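Local coordinates for protein beta-galactosidase (Geobacillus stearothermophilus, PDB 4OIF) that probably hydrolyses terminal non-reducing beta-D-galactose residues from beta-D-galactosides, as a zinc-containing homotrimeric enzyme of glycoside hydrolase family 42, at residues Asn541-Arg546 with Gly568-Asp573; Leu552-Thr557 with Gly595-Asp600. One frame throughout, in Å; residues are numbered along the deposited sequence.

Both contacts lie in the trimerisation domain, away from the zinc and the predicted catalytic residues, with centres about 10 Å apart, and both reach one mixed sheet. Contact 1 pairs strands 541-545 and 565-570 inside that sheet and runs out into a polar, partly exposed turn; contact 2, more deeply buried, sets strand 597-598, at the sheet's margin within the chain, against strand 548-553 and the start of strand 555-561, which belongs to a separate two-stranded sheet. Asn541 O and Leu552 N join neighbouring strands, while Tyr570 OH reaches Thr557 O. Across contact 1 the bonds are mainly backbone, amide and hydroxyl, with one carboxylate acceptor; contact 2 has a salt bridge, Arg597 to Asp554, between its own segments.

Contact 1 (Asn541-Arg546 with Gly568-Asp573); sequences NSVHYR and GVYEDD
Backbone bonding fixes the register: His544 and Val569 form an antiparallel hydrogen-bonded pair, His544 N to Val569 O at 2.8 Å and Val569 N to His544 O at 3.0 Å. Val543 and Tyr570 continue the pairing as a non-hydrogen-bonded pair; the strand of Tyr570 then ends, and the bond from Glu571 N to Ser542 O is weak, bent to 126°.

Side-chain polar bonds take over there. Asn541 OD1 accepts the neighbouring Ser542 N at 2.8 Å and, weakly, Asp572 N, while ND2 gives a weak bond to Asp572 O and a water bridges it to Asp573 OD2, itself salt-bridged to Arg338 of a second subunit. Ser542 OG, in the crowded position between N and C (chi1 62°), donates to Glu571 OE1 at 2.7 Å from above the carboxylate plane; Ser549 OG also bonds OE1. An alanine at Glu571 would remove the carboxylate and probably leave both hydroxyls without this shared acceptor.

The closest apolar contact is on the face that carries Val543 and Tyr570, where Val543 CG2 lies 3.8 Å from Tyr570 CD1, the side chains running alongside each other.

Two hydroxyls on one carboxylate oxygen would probably stabilise its charge, and Asn541 bonds through both amide atoms where regular strand pairing has ended.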
loop_
_atom_site.group_PDB
_atom_site.type_symbol
_atom_site.label_atom_id
_atom_site.label_comp_id
_atom_site.label_asym_id
_atom_site.label_seq_id
_atom_site.Cartn_x
_atom_site.Cartn_y
_atom_site.Cartn_z
ATOM N N ASN A 541 -24.429 -18.206 3.489
ATOM C CA ASN A 541 -25.813 -18.655 3.483
ATOM C C ASN A 541 -25.836 -19.962 2.709
ATOM O O ASN A 541 -24.794 -20.591 2.515
ATOM C CB ASN A 541 -26.762 -17.599 2.876
ATOM C CG ASN A 541 -28.195 -17.649 3.481
ATOM O OD1 ASN A 541 -28.821 -18.709 3.550
ATOM N ND2 ASN A 541 -28.701 -16.498 3.923
ATOM N N SER A 542 -27.016 -20.373 2.278
ATOM C CA SER A 542 -27.162 -21.580 1.496
ATOM C C SER A 542 -28.507 -21.567 0.819
ATOM O O SER A 542 -29.466 -20.999 1.349
ATOM C CB SER A 542 -27.034 -22.823 2.367
ATOM O OG SER A 542 -28.067 -22.851 3.333
ATOM N N VAL A 543 -28.567 -22.192 -0.354
ATOM C CA VAL A 543 -29.801 -22.349 -1.101
ATOM C C VAL A 543 -30.159 -23.831 -1.236
ATOM O O VAL A 543 -29.338 -24.652 -1.629
ATOM C CB VAL A 543 -29.690 -21.712 -2.498
ATOM C CG1 VAL A 543 -30.920 -22.027 -3.332
ATOM C CG2 VAL A 543 -29.501 -20.215 -2.374
ATOM N N HIS A 544 -31.389 -24.178 -0.890
ATOM C CA HIS A 544 -31.871 -25.520 -1.146
ATOM C C HIS A 544 -32.470 -25.553 -2.535
ATOM O O HIS A 544 -33.357 -24.747 -2.867
ATOM C CB HIS A 544 -32.894 -25.948 -0.106
ATOM C CG HIS A 544 -33.111 -27.424 -0.056
ATOM N ND1 HIS A 544 -34.089 -28.057 -0.791
ATOM C CD2 HIS A 544 -32.470 -28.394 0.635
ATOM C CE1 HIS A 544 -34.050 -29.354 -0.545
ATOM N NE2 HIS A 544 -33.074 -29.585 0.314
ATOM N N TYR A 545 -31.965 -26.489 -3.336
ATOM C CA TYR A 545 -32.303 -26.603 -4.743
ATOM C C TYR A 545 -32.140 -28.060 -5.190
ATOM O O TYR A 545 -31.120 -28.703 -4.898
ATOM C CB TYR A 545 -31.424 -25.655 -5.569
ATOM C CG TYR A 545 -31.464 -25.882 -7.058
ATOM C CD1 TYR A 545 -32.446 -25.304 -7.838
ATOM C CD2 TYR A 545 -30.499 -26.660 -7.688
ATOM C CE1 TYR A 545 -32.479 -25.500 -9.203
ATOM C CE2 TYR A 545 -30.522 -26.862 -9.052
ATOM C CZ TYR A 545 -31.516 -26.283 -9.804
ATOM O OH TYR A 545 -31.548 -26.480 -11.162
ATOM N N ARG A 546 -33.162 -28.574 -5.871
ATOM C CA ARG A 546 -33.212 -29.975 -6.290
ATOM C C ARG A 546 -32.750 -30.928 -5.200
ATOM O O ARG A 546 -31.902 -31.774 -5.450
ATOM C CB ARG A 546 -32.364 -30.203 -7.540
ATOM C CG ARG A 546 -32.763 -29.356 -8.739
ATOM C CD ARG A 546 -34.048 -29.841 -9.358
ATOM N NE ARG A 546 -34.319 -29.199 -10.639
ATOM C CZ ARG A 546 -35.083 -28.120 -10.784
ATOM N NH1 ARG A 546 -35.650 -27.566 -9.719
ATOM N NH2 ARG A 546 -35.285 -27.598 -11.991
ATOM N N GLY A 568 -35.489 -22.722 -6.155
ATOM C CA GLY A 568 -34.632 -22.876 -4.995
ATOM C C GLY A 568 -34.899 -21.772 -4.011
ATOM O O GLY A 568 -35.331 -20.682 -4.413
ATOM N N VAL A 569 -34.644 -22.042 -2.732
ATOM C CA VAL A 569 -34.894 -21.042 -1.685
ATOM C C VAL A 569 -33.700 -20.874 -0.767
ATOM O O VAL A 569 -32.911 -21.806 -0.606
ATOM C CB VAL A 569 -36.130 -21.409 -0.808
ATOM C CG1 VAL A 569 -37.354 -21.577 -1.665
ATOM C CG2 VAL A 569 -35.868 -22.670 0.019
ATOM N N TYR A 570 -33.569 -19.693 -0.158
ATOM C CA TYR A 570 -32.523 -19.465 0.849
ATOM C C TYR A 570 -32.863 -20.253 2.105
ATOM O O TYR A 570 -34.021 -20.591 2.317
ATOM C CB TYR A 570 -32.380 -17.973 1.176
ATOM C CG TYR A 570 -32.077 -17.104 -0.028
ATOM C CD1 TYR A 570 -30.802 -17.096 -0.602
ATOM C CD2 TYR A 570 -33.058 -16.295 -0.591
ATOM C CE1 TYR A 570 -30.518 -16.315 -1.701
ATOM C CE2 TYR A 570 -32.780 -15.506 -1.688
ATOM C CZ TYR A 570 -31.510 -15.517 -2.238
ATOM O OH TYR A 570 -31.228 -14.737 -3.329
ATOM N N GLU A 571 -31.874 -20.540 2.945
ATOM C CA GLU A 571 -32.121 -21.376 4.118
ATOM C C GLU A 571 -31.802 -20.714 5.461
ATOM O O GLU A 571 -32.078 -21.273 6.513
ATOM C CB GLU A 571 -31.317 -22.672 4.008
ATOM C CG GLU A 571 -31.621 -23.508 2.779
ATOM C CD GLU A 571 -30.932 -24.861 2.843
ATOM O OE1 GLU A 571 -29.708 -24.927 2.606
ATOM O OE2 GLU A 571 -31.614 -25.854 3.166
ATOM N N ASP A 572 -31.203 -19.535 5.435
ATOM C CA ASP A 572 -30.829 -18.878 6.676
ATOM C C ASP A 572 -31.010 -17.371 6.532
ATOM O O ASP A 572 -31.493 -16.913 5.504
ATOM C CB ASP A 572 -29.389 -19.236 7.046
ATOM C CG ASP A 572 -29.171 -19.310 8.545
ATOM O OD1 ASP A 572 -30.023 -18.794 9.304
ATOM O OD2 ASP A 572 -28.140 -19.880 8.965
ATOM N N ASP A 573 -30.628 -16.617 7.567
ATOM C CA ASP A 573 -30.795 -15.161 7.633
ATOM C C ASP A 573 -32.269 -14.751 7.498
ATOM O O ASP A 573 -33.153 -15.600 7.436
ATOM C CB ASP A 573 -29.944 -14.464 6.564
ATOM C CG ASP A 573 -29.323 -13.152 7.057
ATOM O OD1 ASP A 573 -29.976 -12.406 7.815
ATOM O OD2 ASP A 573 -28.168 -12.866 6.672
HETATM O O HOH W 1 -27.149 -14.123 4.178
#

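Contact 2 (Leu552-Thr557 with Gly595-Asp600)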
loop_
_atom_site.group_PDB
_atom_site.type_symbol
_atom_site.label_atom_id
_atom_site.label_comp_id
_atom_site.label_asym_id
_atom_site.label_seq_id
_atom_site.Cartn_x
_atom_site.Cartn_y
_atom_site.Cartn_z
ATOM N N LEU A 552 -23.806 -20.382 -0.218
ATOM C CA LEU A 552 -23.851 -19.032 -0.758
ATOM C C LEU A 552 -22.798 -18.156 -0.104
ATOM O O LEU A 552 -22.593 -18.216 1.118
ATOM C CB LEU A 552 -25.234 -18.403 -0.561
ATOM C CG LEU A 552 -25.459 -16.979 -1.081
ATOM C CD1 LEU A 552 -26.919 -16.808 -1.482
ATOM C CD2 LEU A 552 -25.058 -15.899 -0.075
ATOM N N LYS A 553 -22.163 -17.325 -0.929
ATOM C CA LYS A 553 -21.241 -16.288 -0.468
ATOM C C LYS A 553 -21.470 -14.956 -1.191
ATOM O O LYS A 553 -22.016 -14.930 -2.297
ATOM C CB LYS A 553 -19.785 -16.739 -0.660
ATOM C CG LYS A 553 -19.429 -17.961 0.159
ATOM C CD LYS A 553 -17.941 -18.201 0.231
ATOM C CE LYS A 553 -17.338 -18.560 -1.107
ATOM N NZ LYS A 553 -15.860 -18.769 -0.965
ATOM N N ASP A 554 -21.061 -13.866 -0.541
ATOM C CA ASP A 554 -20.920 -12.534 -1.152
ATOM C C ASP A 554 -22.217 -11.777 -1.413
ATOM O O ASP A 554 -22.352 -10.629 -0.989
ATOM C CB ASP A 554 -20.140 -12.623 -2.472
ATOM C CG ASP A 554 -18.736 -13.167 -2.288
ATOM O OD1 ASP A 554 -18.205 -13.106 -1.156
ATOM O OD2 ASP A 554 -18.156 -13.646 -3.287
ATOM N N TYR A 555 -23.151 -12.392 -2.139
ATOM C CA TYR A 555 -24.394 -11.707 -2.498
ATOM C C TYR A 555 -25.627 -12.595 -2.445
ATOM O O TYR A 555 -25.604 -13.752 -2.869
ATOM C CB TYR A 555 -24.282 -11.100 -3.896
ATOM C CG TYR A 555 -23.184 -10.078 -4.008
ATOM C CD1 TYR A 555 -23.363 -8.793 -3.513
ATOM C CD2 TYR A 555 -21.972 -10.390 -4.602
ATOM C CE1 TYR A 555 -22.370 -7.846 -3.597
ATOM C CE2 TYR A 555 -20.966 -9.445 -4.692
ATOM C CZ TYR A 555 -21.174 -8.173 -4.184
ATOM O OH TYR A 555 -20.192 -7.221 -4.260
ATOM N N ALA A 556 -26.706 -12.028 -1.922
ATOM C CA ALA A 556 -28.009 -12.652 -1.993
ATOM C C ALA A 556 -28.986 -11.638 -2.535
ATOM O O ALA A 556 -28.771 -10.434 -2.421
ATOM C CB ALA A 556 -28.449 -13.155 -0.633
ATOM N N THR A 557 -30.062 -12.115 -3.142
ATOM C CA THR A 557 -31.092 -11.199 -3.601
ATOM C C THR A 557 -32.454 -11.571 -3.035
ATOM O O THR A 557 -32.912 -12.696 -3.209
ATOM C CB THR A 557 -31.179 -11.170 -5.142
ATOM O OG1 THR A 557 -29.866 -10.998 -5.704
ATOM C CG2 THR A 557 -32.080 -10.031 -5.590
ATOM N N GLY A 595 -30.524 -15.937 -7.718
ATOM C CA GLY A 595 -30.487 -14.816 -6.783
ATOM C C GLY A 595 -29.227 -14.634 -5.947
ATOM O O GLY A 595 -28.961 -13.542 -5.433
ATOM N N GLY A 596 -28.456 -15.702 -5.789
ATOM C CA GLY A 596 -27.298 -15.646 -4.926
ATOM C C GLY A 596 -26.080 -16.191 -5.623
ATOM O O GLY A 596 -26.191 -16.845 -6.656
ATOM N N ARG A 597 -24.910 -15.915 -5.066
ATOM C CA ARG A 597 -23.674 -16.415 -5.647
ATOM C C ARG A 597 -23.334 -17.752 -4.982
ATOM O O ARG A 597 -23.020 -17.825 -3.787
ATOM C CB ARG A 597 -22.546 -15.398 -5.494
ATOM C CG ARG A 597 -21.204 -15.907 -5.971
ATOM C CD ARG A 597 -20.147 -14.839 -5.848
ATOM N NE ARG A 597 -20.291 -13.788 -6.855
ATOM C CZ ARG A 597 -19.584 -12.661 -6.853
ATOM N NH1 ARG A 597 -18.696 -12.436 -5.886
ATOM N NH2 ARG A 597 -19.772 -11.761 -7.807
ATOM N N LEU A 598 -23.432 -18.815 -5.763
ATOM C CA LEU A 598 -23.441 -20.152 -5.201
ATOM C C LEU A 598 -22.211 -20.937 -5.643
ATOM O O LEU A 598 -21.641 -20.662 -6.698
ATOM C CB LEU A 598 -24.738 -20.864 -5.605
ATOM C CG LEU A 598 -26.026 -20.146 -5.161
ATOM C CD1 LEU A 598 -27.253 -20.877 -5.638
ATOM C CD2 LEU A 598 -26.075 -20.015 -3.665
ATOM N N GLU A 599 -21.798 -21.896 -4.819
ATOM C CA GLU A 599 -20.658 -22.766 -5.127
ATOM C C GLU A 599 -20.736 -23.428 -6.508
ATOM O O GLU A 599 -21.799 -23.482 -7.129
ATOM C CB GLU A 599 -20.543 -23.849 -4.066
ATOM C CG GLU A 599 -21.814 -24.673 -3.922
ATOM C CD GLU A 599 -21.633 -25.839 -2.976
ATOM O OE1 GLU A 599 -22.376 -25.914 -1.972
ATOM O OE2 GLU A 599 -20.746 -26.677 -3.239
ATOM N N ASP A 600 -19.596 -23.927 -6.976
ATOM C CA ASP A 600 -19.463 -24.545 -8.301
ATOM C C ASP A 600 -20.508 -25.618 -8.620
ATOM O O ASP A 600 -21.057 -25.683 -9.735
ATOM C CB ASP A 600 -18.077 -25.165 -8.427
ATOM C CG ASP A 600 -16.987 -24.133 -8.623
ATOM O OD1 ASP A 600 -17.267 -23.038 -9.157
ATOM O OD2 ASP A 600 -15.833 -24.436 -8.265
#
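The guanidinium of Arg597 has Tyr555 over one face, with CD2 above its centre, and Asp554 OD2 at its edge. The planes of ring and guanidinium stand 84° apart, so the ring meets that face with its own edge; Arg597 CZ lies in the ring plane, 4.0 Å from Tyr555 CD2. This is an edge-on approach rather than a stack over the ring.

The salt bridge runs from Arg597 NH1 to Asp554 OD2 at 2.9 Å. Its acceptor lies close to the guanidinium plane, but the nitrogen approaches from above the carboxylate, the two planes being 89° apart. Arg597 starts extended, CG anti to the backbone N, then bends at chi3 (-73°), which turns its end toward Asp554 and Tyr555. The carbonyls of Thr435 and Lys436 and the hydroxyl of Tyr501 also bind the guanidinium, and Thr435 OG1 bonds Tyr555 OH, so both flat groups have further polar partners that help to hold them.

Backbone bonds straddle the turn at Asp554: Lys553 N donates to Arg597 O at 3.0 Å, nearly along the C=O axis, and Arg597 N to Tyr555 O at 3.2 Å. Thr557 OG1 donates to a lone pair of Gly595 O at 2.7 Å. On the apolar face, Leu552 CB meets Leu598 CD2 at 3.6 Å, and Leu552 CD1 sits 3.7 Å from Gly596 CA, where a modelled beta carbon would clash with that methyl.

Leu552 and Leu598 form an antiparallel non-hydrogen-bonded pair, which joins strand 548-553 to the short, weakly bonded strand 597-598, outermost of its mixed beta-sheet within this chain; at Asp554 the chain turns into strand 555-561 of a two-stranded antiparallel sheet with 527-534.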